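Local coordinates for galactose mutarotase-like protein (Clostridium acetobutylicum, PDB 3OS7) that is probably a sugar-binding aldose 1-epimerase of the galactose mutarotase family, which would interconvert the anomers of aldose sugars, at residues H243-L248 and I288-G293; N104-H109 and R216-G221; G163-T168 and V333-I338; L7-E12 and H120-D125. All blocks are in the same frame, centred on the assembly; numbering follows the deposited sequence.

Contact 1. Residues H243-L248 and I288-G293; sequences HPIESL and IWNDMG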
loop_
_atom_site.group_PDB
_atom_site.type_symbol
_atom_site.label_atom_id
_atom_site.label_comp_id
_atom_site.label_asym_id
_atom_site.label_seq_id
_atom_site.Cartn_x
_atom_site.Cartn_y
_atom_site.Cartn_z
ATOM N N HIS A 243 19.314 9.176 5.129
ATOM C CA HIS A 243 18.754 10.313 5.854
ATOM C C HIS A 243 17.229 10.258 5.820
ATOM O O HIS A 243 16.687 9.465 5.072
ATOM C CB HIS A 243 19.256 11.627 5.215
ATOM C CG HIS A 243 18.935 11.738 3.760
ATOM N ND1 HIS A 243 17.708 12.161 3.297
ATOM C CD2 HIS A 243 19.671 11.445 2.661
ATOM C CE1 HIS A 243 17.701 12.124 1.975
ATOM N NE2 HIS A 243 18.881 11.693 1.563
ATOM N N PRO A 244 16.540 11.112 6.605
ATOM C CA PRO A 244 15.078 11.078 6.591
ATOM C C PRO A 244 14.526 11.506 5.227
ATOM O O PRO A 244 15.024 12.451 4.604
ATOM C CB PRO A 244 14.683 12.081 7.670
ATOM C CG PRO A 244 15.834 12.056 8.623
ATOM C CD PRO A 244 17.044 11.935 7.725
ATOM N N ILE A 245 13.510 10.781 4.794
ATOM C CA ILE A 245 12.836 11.015 3.512
ATOM C C ILE A 245 11.361 10.987 3.797
ATOM O O ILE A 245 10.884 10.081 4.465
ATOM C CB ILE A 245 13.169 9.904 2.479
ATOM C CG1 ILE A 245 14.628 10.020 2.043
ATOM C CG2 ILE A 245 12.213 10.030 1.238
ATOM C CD1 ILE A 245 15.206 8.823 1.255
ATOM N N GLU A 246 10.647 11.996 3.306
ATOM C CA GLU A 246 9.173 12.021 3.348
ATOM C C GLU A 246 8.740 12.873 2.171
ATOM O O GLU A 246 8.825 14.102 2.232
ATOM C CB GLU A 246 8.630 12.580 4.676
ATOM C CG GLU A 246 7.109 12.494 4.780
ATOM C CD GLU A 246 6.527 13.024 6.107
ATOM O OE1 GLU A 246 7.294 13.272 7.064
ATOM O OE2 GLU A 246 5.284 13.176 6.171
ATOM N N SER A 247 8.334 12.221 1.075
ATOM C CA SER A 247 8.114 12.947 -0.175
ATOM C C SER A 247 6.887 12.461 -0.918
ATOM O O SER A 247 6.567 11.281 -0.910
ATOM C CB SER A 247 9.314 12.748 -1.085
ATOM O OG SER A 247 10.495 13.314 -0.539
ATOM N N LEU A 248 6.253 13.377 -1.650
ATOM C CA LEU A 248 5.099 13.058 -2.482
ATOM C C LEU A 248 5.441 13.271 -3.964
ATOM O O LEU A 248 5.862 14.379 -4.348
ATOM C CB LEU A 248 3.939 13.961 -2.093
ATOM C CG LEU A 248 2.695 13.922 -2.957
ATOM C CD1 LEU A 248 2.024 12.529 -2.974
ATOM C CD2 LEU A 248 1.719 15.032 -2.501
ATOM N N ILE A 288 6.839 8.319 -0.432
ATOM C CA ILE A 288 7.927 7.531 0.101
ATOM C C ILE A 288 8.249 8.142 1.466
ATOM O O ILE A 288 8.418 9.354 1.591
ATOM C CB ILE A 288 9.167 7.450 -0.814
ATOM C CG1 ILE A 288 10.285 6.660 -0.106
ATOM C CG2 ILE A 288 9.643 8.855 -1.314
ATOM C CD1 ILE A 288 11.436 6.272 -0.965
ATOM N N TRP A 289 8.317 7.293 2.479
ATOM C CA TRP A 289 8.563 7.709 3.846
ATOM C C TRP A 289 9.390 6.616 4.507
ATOM O O TRP A 289 8.950 5.471 4.546
ATOM C CB TRP A 289 7.246 7.895 4.584
ATOM C CG TRP A 289 7.379 8.119 6.068
ATOM C CD1 TRP A 289 7.783 9.260 6.695
ATOM C CD2 TRP A 289 7.063 7.174 7.116
ATOM N NE1 TRP A 289 7.748 9.083 8.069
ATOM C CE2 TRP A 289 7.305 7.814 8.344
ATOM C CE3 TRP A 289 6.624 5.835 7.125
ATOM C CZ2 TRP A 289 7.112 7.168 9.575
ATOM C CZ3 TRP A 289 6.437 5.203 8.343
ATOM C CH2 TRP A 289 6.689 5.868 9.545
ATOM N N ASN A 290 10.577 6.955 4.998
ATOM C CA ASN A 290 11.464 5.924 5.548
ATOM C C ASN A 290 11.608 5.958 7.084
ATOM O O ASN A 290 12.538 5.358 7.589
ATOM C CB ASN A 290 12.842 5.990 4.899
ATOM C CG ASN A 290 13.595 7.274 5.239
ATOM O OD1 ASN A 290 13.047 8.168 5.896
ATOM N ND2 ASN A 290 14.854 7.378 4.779
ATOM N N ASP A 291 10.709 6.668 7.782
ATOM C CA ASP A 291 10.694 6.717 9.239
ATOM C C ASP A 291 12.087 7.061 9.797
ATOM O O ASP A 291 12.602 6.348 10.635
ATOM C CB ASP A 291 10.195 5.375 9.798
ATOM C CG ASP A 291 9.721 5.468 11.260
ATOM O OD1 ASP A 291 9.834 6.554 11.872
ATOM O OD2 ASP A 291 9.231 4.442 11.801
HETATM N N MSE A 292 12.673 8.143 9.269
HETATM C CA MSE A 292 14.009 8.652 9.607
HETATM C C MSE A 292 15.178 7.891 8.966
HETATM O O MSE A 292 16.290 8.393 8.980
HETATM C CB MSE A 292 14.225 8.760 11.126
HETATM C CG MSE A 292 13.172 9.523 11.887
HETATM SE SE MSE A 292 12.803 11.293 11.150
HETATM C CE MSE A 292 14.388 12.257 11.793
ATOM N N GLY A 293 14.919 6.720 8.380
ATOM C CA GLY A 293 15.921 5.921 7.675
ATOM C C GLY A 293 16.828 5.072 8.558
ATOM O O GLY A 293 17.818 4.511 8.094
HETATM O O HOH W 1 11.236 10.035 7.439
HETATM O O HOH W 2 9.524 11.968 8.497
#
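N290 is turned with CG between its own backbone N and carbonyl carbon (chi1 66°), which puts CG beside the H243-I245 backbone; chi2 (-5°) then aims OD1 and ND2. E246 has CG anti to the backbone N and runs extended past W289. This is the end of an antiparallel strand pair in the mutarotase-like beta-sandwich: S247 and I288 form a hydrogen-bonded pair, E246 and W289 a non-hydrogen-bonded one. One more backbone bond, N290 N to I245 O at 3.2 Å, follows, and the N290 side chain adds two bonds to the loop before the strand. Asparagine suits the place because one amide both gives and takes. Its ND2 donates to H243 O at 2.8 Å, nearly straight (165°) and in the amide plane, and also to V240 O, while OD1 accepts from I245 N at 2.9 Å with the donor above the carbonyl plane. I245 and I288, both buried and apolar, meet CG2 to CG2 at 3.8 Å. At the ring, E246 CG comes to 3.8 Å from W289 CD1. Water 1 accepts from M292 N and donates to I245 O, just before the strand. Outside, P244 CG presses tightly on CE of the selenomethionine M292, 3.5 Å away.

Contact 2. Residues N104-H109 and R216-G221; sequences NNNYIH and RNLPTG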
loop_
_atom_site.group_PDB
_atom_site.type_symbol
_atom_site.label_atom_id
_atom_site.label_comp_id
_atom_site.label_asym_id
_atom_site.label_seq_id
_atom_site.Cartn_x
_atom_site.Cartn_y
_atom_site.Cartn_z
ATOM N N ASN A 104 -1.445 18.075 13.210
ATOM C CA ASN A 104 -1.731 18.785 11.959
ATOM C C ASN A 104 -3.250 18.978 11.643
ATOM O O ASN A 104 -3.612 19.496 10.572
ATOM C CB ASN A 104 -1.022 18.071 10.802
ATOM C CG ASN A 104 0.486 18.156 10.902
ATOM O OD1 ASN A 104 1.028 19.193 11.254
ATOM N ND2 ASN A 104 1.165 17.070 10.563
ATOM N N ASN A 105 -4.105 18.574 12.586
ATOM C CA ASN A 105 -5.569 18.636 12.489
ATOM C C ASN A 105 -6.121 18.059 11.187
ATOM O O ASN A 105 -6.769 18.751 10.418
ATOM C CB ASN A 105 -6.066 20.072 12.716
ATOM C CG ASN A 105 -7.496 20.117 13.177
ATOM O OD1 ASN A 105 -7.840 19.577 14.247
ATOM N ND2 ASN A 105 -8.352 20.748 12.385
ATOM N N ASN A 106 -5.828 16.783 10.950
ATOM C CA ASN A 106 -6.288 16.094 9.751
ATOM C C ASN A 106 -6.964 14.784 10.098
ATOM O O ASN A 106 -6.787 14.255 11.207
ATOM C CB ASN A 106 -5.093 15.814 8.850
ATOM C CG ASN A 106 -4.460 17.068 8.293
ATOM O OD1 ASN A 106 -5.149 18.034 7.899
ATOM N ND2 ASN A 106 -3.131 17.063 8.241
ATOM N N TYR A 107 -7.738 14.246 9.151
ATOM C CA TYR A 107 -8.082 12.839 9.141
ATOM C C TYR A 107 -7.094 12.145 8.226
ATOM O O TYR A 107 -6.826 12.634 7.118
ATOM C CB TYR A 107 -9.525 12.582 8.683
ATOM C CG TYR A 107 -9.893 11.125 8.820
ATOM C CD1 TYR A 107 -10.192 10.581 10.054
ATOM C CD2 TYR A 107 -9.872 10.268 7.725
ATOM C CE1 TYR A 107 -10.481 9.260 10.208
ATOM C CE2 TYR A 107 -10.154 8.917 7.878
ATOM C CZ TYR A 107 -10.452 8.422 9.130
ATOM O OH TYR A 107 -10.739 7.096 9.304
ATOM N N ILE A 108 -6.575 10.983 8.639
ATOM C CA ILE A 108 -5.499 10.337 7.857
ATOM C C ILE A 108 -5.732 8.827 7.776
ATOM O O ILE A 108 -6.168 8.212 8.755
ATOM C CB ILE A 108 -4.108 10.642 8.463
ATOM C CG1 ILE A 108 -2.984 10.354 7.483
ATOM C CG2 ILE A 108 -3.903 9.872 9.762
ATOM C CD1 ILE A 108 -1.532 10.731 7.991
ATOM N N HIS A 109 -5.494 8.264 6.581
ATOM C CA HIS A 109 -5.342 6.821 6.321
ATOM C C HIS A 109 -6.581 5.909 6.367
ATOM O O HIS A 109 -6.586 4.837 5.750
ATOM C CB HIS A 109 -4.240 6.222 7.192
ATOM C CG HIS A 109 -2.870 6.728 6.873
ATOM N ND1 HIS A 109 -2.471 7.058 5.585
ATOM C CD2 HIS A 109 -1.785 6.906 7.667
ATOM C CE1 HIS A 109 -1.209 7.469 5.625
ATOM N NE2 HIS A 109 -0.775 7.390 6.876
ATOM N N ARG A 216 1.559 21.484 7.489
ATOM C CA ARG A 216 0.594 20.461 7.936
ATOM C C ARG A 216 0.619 19.198 7.074
ATOM O O ARG A 216 -0.226 18.322 7.195
ATOM C CB ARG A 216 -0.802 21.074 7.975
ATOM C CG ARG A 216 -0.948 22.125 9.059
ATOM C CD ARG A 216 -2.275 22.826 8.998
ATOM N NE ARG A 216 -3.361 21.873 9.175
ATOM C CZ ARG A 216 -4.570 21.971 8.631
ATOM N NH1 ARG A 216 -4.900 22.987 7.838
ATOM N NH2 ARG A 216 -5.470 21.034 8.891
ATOM N N ASN A 217 1.625 19.097 6.215
ATOM C CA ASN A 217 1.780 17.998 5.280
ATOM C C ASN A 217 0.698 17.870 4.209
ATOM O O ASN A 217 0.559 16.818 3.614
ATOM C CB ASN A 217 2.039 16.663 6.008
ATOM C CG ASN A 217 3.420 16.622 6.659
ATOM O OD1 ASN A 217 4.340 17.292 6.215
ATOM N ND2 ASN A 217 3.561 15.838 7.698
ATOM N N LEU A 218 0.004 18.971 3.936
ATOM C CA LEU A 218 -0.988 19.078 2.860
ATOM C C LEU A 218 -0.293 19.662 1.625
ATOM O O LEU A 218 0.570 20.527 1.754
ATOM C CB LEU A 218 -2.141 19.984 3.288
ATOM C CG LEU A 218 -2.859 19.525 4.560
ATOM C CD1 LEU A 218 -3.746 20.658 5.146
ATOM C CD2 LEU A 218 -3.640 18.294 4.273
ATOM N N PRO A 219 -0.661 19.185 0.428
ATOM C CA PRO A 219 -0.029 19.767 -0.761
ATOM C C PRO A 219 -0.353 21.212 -0.934
ATOM O O PRO A 219 -1.497 21.646 -0.678
ATOM C CB PRO A 219 -0.634 18.981 -1.928
ATOM C CG PRO A 219 -1.303 17.804 -1.315
ATOM C CD PRO A 219 -1.631 18.135 0.087
ATOM N N THR A 220 0.634 21.971 -1.403
ATOM C CA THR A 220 0.380 23.361 -1.778
ATOM C C THR A 220 -0.321 23.461 -3.106
ATOM O O THR A 220 -0.903 24.500 -3.425
ATOM C CB THR A 220 1.663 24.188 -1.844
ATOM O OG1 THR A 220 2.450 23.755 -2.955
ATOM C CG2 THR A 220 2.457 24.043 -0.576
ATOM N N GLY A 221 -0.226 22.404 -3.901
ATOM C CA GLY A 221 -0.736 22.425 -5.272
ATOM C C GLY A 221 0.328 22.707 -6.317
ATOM O O GLY A 221 0.062 22.578 -7.509
#
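The turn leading into a G1 beta bulge, in which N105 and N106 both face E101, presents N104 O and N105 O to the guanidinium of R216. The arginine bends at chi3 (61°), which swings NE back toward the turn, and it grips N104 O side-on with two nitrogens: NE at 2.8 Å and NH2 at 2.9 Å, the oxygen lying in the guanidinium plane. NH2 also reaches N105 O at 3.0 Å in a weak, bent bond (125°). Arginine fits because its several N-H groups spread over one edge can serve two neighbouring carbonyls and still pair with acids, here D84 and D85 through NH2; their negative charge probably favours the cation at this partly exposed spot. L218 CD1 covers one guanidinium face, 3.7 Å above its centre. The bulge leads into strand 106-108, at the edge of a small three-stranded antiparallel sheet, whereas R216 sits in the loop after strand 201-213, so the bonds join that sheet to the main sandwich. The side chains of N104 and R216 pass each other in opposite directions, N104 OD1 lying 3.6 Å from R216 CA, while N104 ND2 is held by E101. N106 ND2 is likewise bonded to E101 and gives a second, weak bond of 3.3 Å to R216 O; the side chains of N106 and L218 also pass in opposite directions, with N106 OD1 3.9 Å from L218 CD2.

Contact 3. Residues G163-T168 and V333-I338; sequences GLKQTT and VCKLYI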
loop_
_atom_site.group_PDB
_atom_site.type_symbol
_atom_site.label_atom_id
_atom_site.label_comp_id
_atom_site.label_asym_id
_atom_site.label_seq_id
_atom_site.Cartn_x
_atom_site.Cartn_y
_atom_site.Cartn_z
ATOM N N GLY A 163 5.536 -14.317 -8.413
ATOM C CA GLY A 163 5.433 -13.528 -7.197
ATOM C C GLY A 163 3.996 -13.361 -6.732
ATOM O O GLY A 163 3.148 -14.218 -6.976
ATOM N N LEU A 164 3.744 -12.252 -6.050
ATOM C CA LEU A 164 2.441 -11.944 -5.484
ATOM C C LEU A 164 1.726 -10.915 -6.352
ATOM O O LEU A 164 2.279 -9.874 -6.628
ATOM C CB LEU A 164 2.576 -11.377 -4.067
ATOM C CG LEU A 164 1.262 -11.101 -3.319
ATOM C CD1 LEU A 164 0.552 -12.420 -3.004
ATOM C CD2 LEU A 164 1.535 -10.338 -1.976
ATOM N N LYS A 165 0.503 -11.234 -6.764
ATOM C CA LYS A 165 -0.378 -10.287 -7.455
ATOM C C LYS A 165 -1.527 -9.916 -6.527
ATOM O O LYS A 165 -2.207 -10.773 -5.935
ATOM C CB LYS A 165 -0.932 -10.900 -8.746
ATOM C CG LYS A 165 -1.780 -9.969 -9.576
ATOM C CD LYS A 165 -2.043 -10.538 -10.992
ATOM C CE LYS A 165 -3.314 -11.229 -11.148
ATOM N NZ LYS A 165 -3.735 -11.151 -12.598
ATOM N N GLN A 166 -1.675 -8.623 -6.343
ATOM C CA GLN A 166 -2.651 -8.049 -5.466
ATOM C C GLN A 166 -3.661 -7.300 -6.338
ATOM O O GLN A 166 -3.309 -6.295 -6.975
ATOM C CB GLN A 166 -1.935 -7.062 -4.539
ATOM C CG GLN A 166 -2.857 -6.159 -3.711
ATOM C CD GLN A 166 -2.083 -5.019 -3.103
ATOM O OE1 GLN A 166 -1.639 -5.085 -1.949
ATOM N NE2 GLN A 166 -1.839 -3.998 -3.904
ATOM N N THR A 167 -4.908 -7.763 -6.352
ATOM C CA THR A 167 -5.999 -7.032 -7.005
ATOM C C THR A 167 -6.896 -6.461 -5.900
ATOM O O THR A 167 -7.528 -7.204 -5.144
ATOM C CB THR A 167 -6.790 -7.926 -8.018
ATOM O OG1 THR A 167 -5.897 -8.451 -9.005
ATOM C CG2 THR A 167 -7.885 -7.127 -8.755
ATOM N N THR A 168 -6.942 -5.132 -5.828
ATOM C CA THR A 168 -7.711 -4.385 -4.820
ATOM C C THR A 168 -8.966 -3.854 -5.496
ATOM O O THR A 168 -8.904 -3.303 -6.581
ATOM C CB THR A 168 -6.896 -3.207 -4.278
ATOM O OG1 THR A 168 -5.622 -3.698 -3.837
ATOM C CG2 THR A 168 -7.622 -2.484 -3.158
ATOM N N VAL A 333 -4.289 -3.067 -9.590
ATOM C CA VAL A 333 -3.423 -4.219 -9.426
ATOM C C VAL A 333 -1.982 -3.811 -9.147
ATOM O O VAL A 333 -1.433 -2.938 -9.837
ATOM C CB VAL A 333 -3.421 -5.057 -10.704
ATOM C CG1 VAL A 333 -2.526 -6.264 -10.576
ATOM C CG2 VAL A 333 -4.845 -5.450 -11.082
ATOM N N CYS A 334 -1.355 -4.475 -8.176
ATOM C CA CYS A 334 0.092 -4.360 -7.940
ATOM C C CYS A 334 0.699 -5.742 -7.919
ATOM O O CYS A 334 -0.020 -6.739 -7.696
ATOM C CB CYS A 334 0.392 -3.666 -6.630
ATOM S SG CYS A 334 -0.129 -1.943 -6.568
ATOM N N LYS A 335 1.987 -5.820 -8.227
ATOM C CA LYS A 335 2.715 -7.065 -8.207
ATOM C C LYS A 335 3.996 -6.883 -7.422
ATOM O O LYS A 335 4.633 -5.852 -7.510
ATOM C CB LYS A 335 3.028 -7.525 -9.634
ATOM C CG LYS A 335 1.807 -7.877 -10.430
ATOM C CD LYS A 335 2.163 -8.227 -11.869
ATOM C CE LYS A 335 0.906 -8.472 -12.695
ATOM N NZ LYS A 335 1.227 -8.842 -14.107
ATOM N N LEU A 336 4.357 -7.892 -6.642
ATOM C CA LEU A 336 5.613 -7.879 -5.908
ATOM C C LEU A 336 6.365 -9.164 -6.283
ATOM O O LEU A 336 5.815 -10.252 -6.194
ATOM C CB LEU A 336 5.334 -7.877 -4.408
ATOM C CG LEU A 336 4.937 -6.567 -3.782
ATOM C CD1 LEU A 336 4.477 -6.823 -2.317
ATOM C CD2 LEU A 336 6.114 -5.600 -3.801
ATOM N N TYR A 337 7.620 -9.020 -6.679
ATOM C CA TYR A 337 8.445 -10.161 -7.075
ATOM C C TYR A 337 9.915 -9.846 -6.916
ATOM O O TYR A 337 10.306 -8.690 -6.726
ATOM C CB TYR A 337 8.163 -10.595 -8.528
ATOM C CG TYR A 337 8.129 -9.505 -9.588
ATOM C CD1 TYR A 337 6.973 -8.778 -9.809
ATOM C CD2 TYR A 337 9.235 -9.264 -10.429
ATOM C CE1 TYR A 337 6.920 -7.794 -10.791
ATOM C CE2 TYR A 337 9.181 -8.308 -11.413
ATOM C CZ TYR A 337 8.022 -7.561 -11.588
ATOM O OH TYR A 337 7.911 -6.589 -12.566
ATOM N N ILE A 338 10.726 -10.882 -7.018
ATOM C CA ILE A 338 12.174 -10.782 -6.876
ATOM C C ILE A 338 12.795 -11.171 -8.209
ATOM O O ILE A 338 12.326 -12.105 -8.882
ATOM C CB ILE A 338 12.682 -11.777 -5.786
ATOM C CG1 ILE A 338 11.947 -11.554 -4.468
ATOM C CG2 ILE A 338 14.218 -11.668 -5.599
ATOM C CD1 ILE A 338 11.978 -12.772 -3.507
HETATM O O HOH W 3 -0.995 -10.755 -14.643
#
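Strands 163-168 and 333-338 run antiparallel, their axes 4.7 Å apart at 164°, with L164 facing L336 and Q166 facing C334 in hydrogen-bonded pairs. L164 N to L336 O and L336 N to L164 O are both 2.9 Å. G163 has phi 100° and psi -152°, which suit glycine, and its CA lies 3.4 Å from L336 O. On the buried face, Q166 is extended and brings NE2 to 3.5 Å from C334 CB; OE1 is taken by the hydroxyl of Y157, which satisfies this polar end in the interior. L164 and L336 share that face and both pack on L43 of strand 39-45. The other face carries K165, K335, T167 and V333. There the two lysines lie side by side, K165 CD 4.0 Å from K335 CE, yet K165 NZ and K335 NZ stay 5.7 Å apart. Water 3 accepts from K335 NZ and, weakly, from K165 NZ. Side chains thus alternate between a mostly apolar buried face and a more exposed one carrying the lysines, as in a beta-sandwich strand pair.

Contact 4. Residues L7-E12 and H120-D125; sequences LWIKEE and HKKKID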
loop_
_atom_site.group_PDB
_atom_site.type_symbol
_atom_site.label_atom_id
_atom_site.label_comp_id
_atom_site.label_asym_id
_atom_site.label_seq_id
_atom_site.Cartn_x
_atom_site.Cartn_y
_atom_site.Cartn_z
ATOM N N LEU A 7 3.239 -25.842 -3.007
ATOM C CA LEU A 7 1.945 -25.245 -3.248
ATOM C C LEU A 7 0.955 -25.642 -2.168
ATOM O O LEU A 7 0.585 -26.803 -2.077
ATOM C CB LEU A 7 1.424 -25.654 -4.632
ATOM C CG LEU A 7 0.035 -25.160 -5.029
ATOM C CD1 LEU A 7 0.041 -23.612 -5.258
ATOM C CD2 LEU A 7 -0.397 -25.914 -6.290
ATOM N N TRP A 8 0.503 -24.675 -1.366
ATOM C CA TRP A 8 -0.418 -24.964 -0.264
ATOM C C TRP A 8 -1.015 -23.709 0.342
ATOM O O TRP A 8 -0.518 -22.583 0.122
ATOM C CB TRP A 8 0.251 -25.830 0.825
ATOM C CG TRP A 8 1.596 -25.356 1.269
ATOM C CD1 TRP A 8 2.804 -25.787 0.810
ATOM C CD2 TRP A 8 1.872 -24.344 2.243
ATOM N NE1 TRP A 8 3.820 -25.114 1.455
ATOM C CE2 TRP A 8 3.276 -24.221 2.333
ATOM C CE3 TRP A 8 1.065 -23.543 3.073
ATOM C CZ2 TRP A 8 3.894 -23.339 3.210
ATOM C CZ3 TRP A 8 1.681 -22.663 3.933
ATOM C CH2 TRP A 8 3.088 -22.545 3.971
ATOM N N ILE A 9 -2.093 -23.910 1.085
ATOM C CA ILE A 9 -2.756 -22.850 1.847
ATOM C C ILE A 9 -3.096 -23.442 3.195
ATOM O O ILE A 9 -3.758 -24.462 3.271
ATOM C CB ILE A 9 -4.057 -22.356 1.197
ATOM C CG1 ILE A 9 -3.781 -21.818 -0.227
ATOM C CG2 ILE A 9 -4.747 -21.309 2.098
ATOM C CD1 ILE A 9 -5.050 -21.372 -0.971
ATOM N N LYS A 10 -2.694 -22.758 4.260
ATOM C CA LYS A 10 -2.895 -23.229 5.645
ATOM C C LYS A 10 -3.550 -22.132 6.465
ATOM O O LYS A 10 -3.052 -21.013 6.512
ATOM C CB LYS A 10 -1.567 -23.646 6.262
ATOM C CG LYS A 10 -1.652 -24.131 7.705
ATOM C CD LYS A 10 -0.297 -24.618 8.197
ATOM C CE LYS A 10 -0.389 -25.218 9.579
ATOM N NZ LYS A 10 0.933 -25.767 10.021
ATOM N N GLU A 11 -4.683 -22.455 7.079
ATOM C CA GLU A 11 -5.316 -21.585 8.031
ATOM C C GLU A 11 -4.854 -22.051 9.400
ATOM O O GLU A 11 -4.971 -23.219 9.710
ATOM C CB GLU A 11 -6.803 -21.716 7.908
ATOM C CG GLU A 11 -7.631 -20.889 8.842
ATOM C CD GLU A 11 -9.122 -20.973 8.446
ATOM O OE1 GLU A 11 -9.403 -21.272 7.267
ATOM O OE2 GLU A 11 -9.997 -20.718 9.283
ATOM N N GLU A 12 -4.332 -21.131 10.204
ATOM C CA GLU A 12 -3.782 -21.485 11.514
ATOM C C GLU A 12 -3.983 -20.338 12.502
ATOM O O GLU A 12 -4.569 -19.324 12.159
ATOM C CB GLU A 12 -2.304 -21.864 11.381
ATOM C CG GLU A 12 -1.414 -20.730 10.980
ATOM C CD GLU A 12 -0.071 -21.191 10.414
ATOM O OE1 GLU A 12 0.135 -21.052 9.196
ATOM O OE2 GLU A 12 0.786 -21.687 11.169
ATOM N N HIS A 120 -12.760 -14.742 2.143
ATOM C CA HIS A 120 -13.786 -14.872 1.134
ATOM C C HIS A 120 -13.545 -16.103 0.259
ATOM O O HIS A 120 -14.502 -16.782 -0.146
ATOM C CB HIS A 120 -13.838 -13.567 0.328
ATOM C CG HIS A 120 -14.809 -13.582 -0.796
ATOM N ND1 HIS A 120 -16.176 -13.503 -0.599
ATOM C CD2 HIS A 120 -14.620 -13.669 -2.135
ATOM C CE1 HIS A 120 -16.782 -13.537 -1.776
ATOM N NE2 HIS A 120 -15.860 -13.624 -2.723
ATOM N N LYS A 121 -12.282 -16.385 -0.049
ATOM C CA LYS A 121 -11.900 -17.480 -0.926
ATOM C C LYS A 121 -10.495 -17.986 -0.626
ATOM O O LYS A 121 -9.598 -17.208 -0.296
ATOM C CB LYS A 121 -11.991 -17.022 -2.373
ATOM C CG LYS A 121 -11.797 -18.147 -3.395
ATOM C CD LYS A 121 -11.785 -17.657 -4.826
ATOM C CE LYS A 121 -13.079 -17.030 -5.242
ATOM N NZ LYS A 121 -13.182 -17.035 -6.730
ATOM N N LYS A 122 -10.325 -19.294 -0.727
ATOM C CA LYS A 122 -9.036 -19.955 -0.649
ATOM C C LYS A 122 -9.057 -21.011 -1.731
ATOM O O LYS A 122 -9.979 -21.838 -1.765
ATOM C CB LYS A 122 -8.831 -20.641 0.714
ATOM C CG LYS A 122 -8.803 -19.715 1.876
ATOM C CD LYS A 122 -8.594 -20.480 3.207
ATOM C CE LYS A 122 -9.789 -21.384 3.628
ATOM N NZ LYS A 122 -9.310 -22.401 4.655
ATOM N N LYS A 123 -8.093 -20.969 -2.650
ATOM C CA LYS A 123 -8.084 -21.901 -3.763
ATOM C C LYS A 123 -6.688 -22.129 -4.263
ATOM O O LYS A 123 -5.948 -21.159 -4.489
ATOM C CB LYS A 123 -8.919 -21.304 -4.906
ATOM C CG LYS A 123 -9.039 -22.132 -6.197
ATOM C CD LYS A 123 -10.120 -21.470 -7.091
ATOM C CE LYS A 123 -10.509 -22.308 -8.303
ATOM N NZ LYS A 123 -9.595 -22.063 -9.429
ATOM N N ILE A 124 -6.342 -23.402 -4.444
ATOM C CA ILE A 124 -5.160 -23.765 -5.195
ATOM C C ILE A 124 -5.555 -24.249 -6.573
ATOM O O ILE A 124 -6.499 -25.019 -6.739
ATOM C CB ILE A 124 -4.231 -24.727 -4.425
ATOM C CG1 ILE A 124 -4.890 -26.007 -3.968
ATOM C CG2 ILE A 124 -3.691 -24.006 -3.175
ATOM C CD1 ILE A 124 -3.901 -26.973 -3.257
ATOM N N ASP A 125 -4.863 -23.755 -7.584
ATOM C CA ASP A 125 -5.255 -24.051 -8.965
ATOM C C ASP A 125 -4.118 -23.766 -9.895
ATOM O O ASP A 125 -3.516 -22.687 -9.835
ATOM C CB ASP A 125 -6.457 -23.206 -9.393
ATOM C CG ASP A 125 -6.991 -23.598 -10.781
ATOM O OD1 ASP A 125 -7.170 -24.828 -11.045
ATOM O OD2 ASP A 125 -7.226 -22.661 -11.594
#
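K122 leans across to I9 and E11, a residue type that suits the place because its methylenes pass I9 while its ammonium reaches the acid of E11. From CB the chain leaves with CG anti to the carbonyl carbon (chi1 -63°); CD then passes 4.1 Å from I9 CG2. A bend at chi3 (-68°) turns CE toward the glutamate, 3.7 Å from E11 OE1, and NZ closes a salt bridge to that same oxygen at 2.8 Å, meeting it nearly along its C-O axis. E11, extended and crossing the lysine at about a right angle, thus holds the tip. Beside this pair I9 pushes CD1 to 3.5 Å from K123 N, and I9 CG1 rests 3.7 Å from I124 CG2, the two isoleucines sliding past each other in opposite directions; L7 CD1 adds a looser touch to I124 CG2. Most of these residues also touch crystal neighbours. The strand axes come no closer than 7.4 Å, so the backbones do not pair, and side chains bridge the gap: an outermost strand of the five-stranded sheet lies against strand 118-125 at the surface of the beta-sandwich.

Contacts 1 and 2 adjoin, their centres about 16 Å apart: E246 OE2 packs 3.5 Å from N217 ND2, and L248 CD2 lies 4.3 Å from P219 CG. Both border a pocket marked by bound tartrate, probably from the crystallisation liquor, which H109 NE2 hydrogen-bonds and the W289 side chain approaches to about 3 Å; H109 NE2 and W289 CE3 are 7.6 Å apart. This may be the sugar site. Contact 3 closes a chain loop within which contact 1 is nested, with about 13 Å between their nearest atoms. Contact 4, about 17 Å from contact 3 centre to centre, is about 39 Å from contact 2 between centres, on the opposite side of the chain's centre.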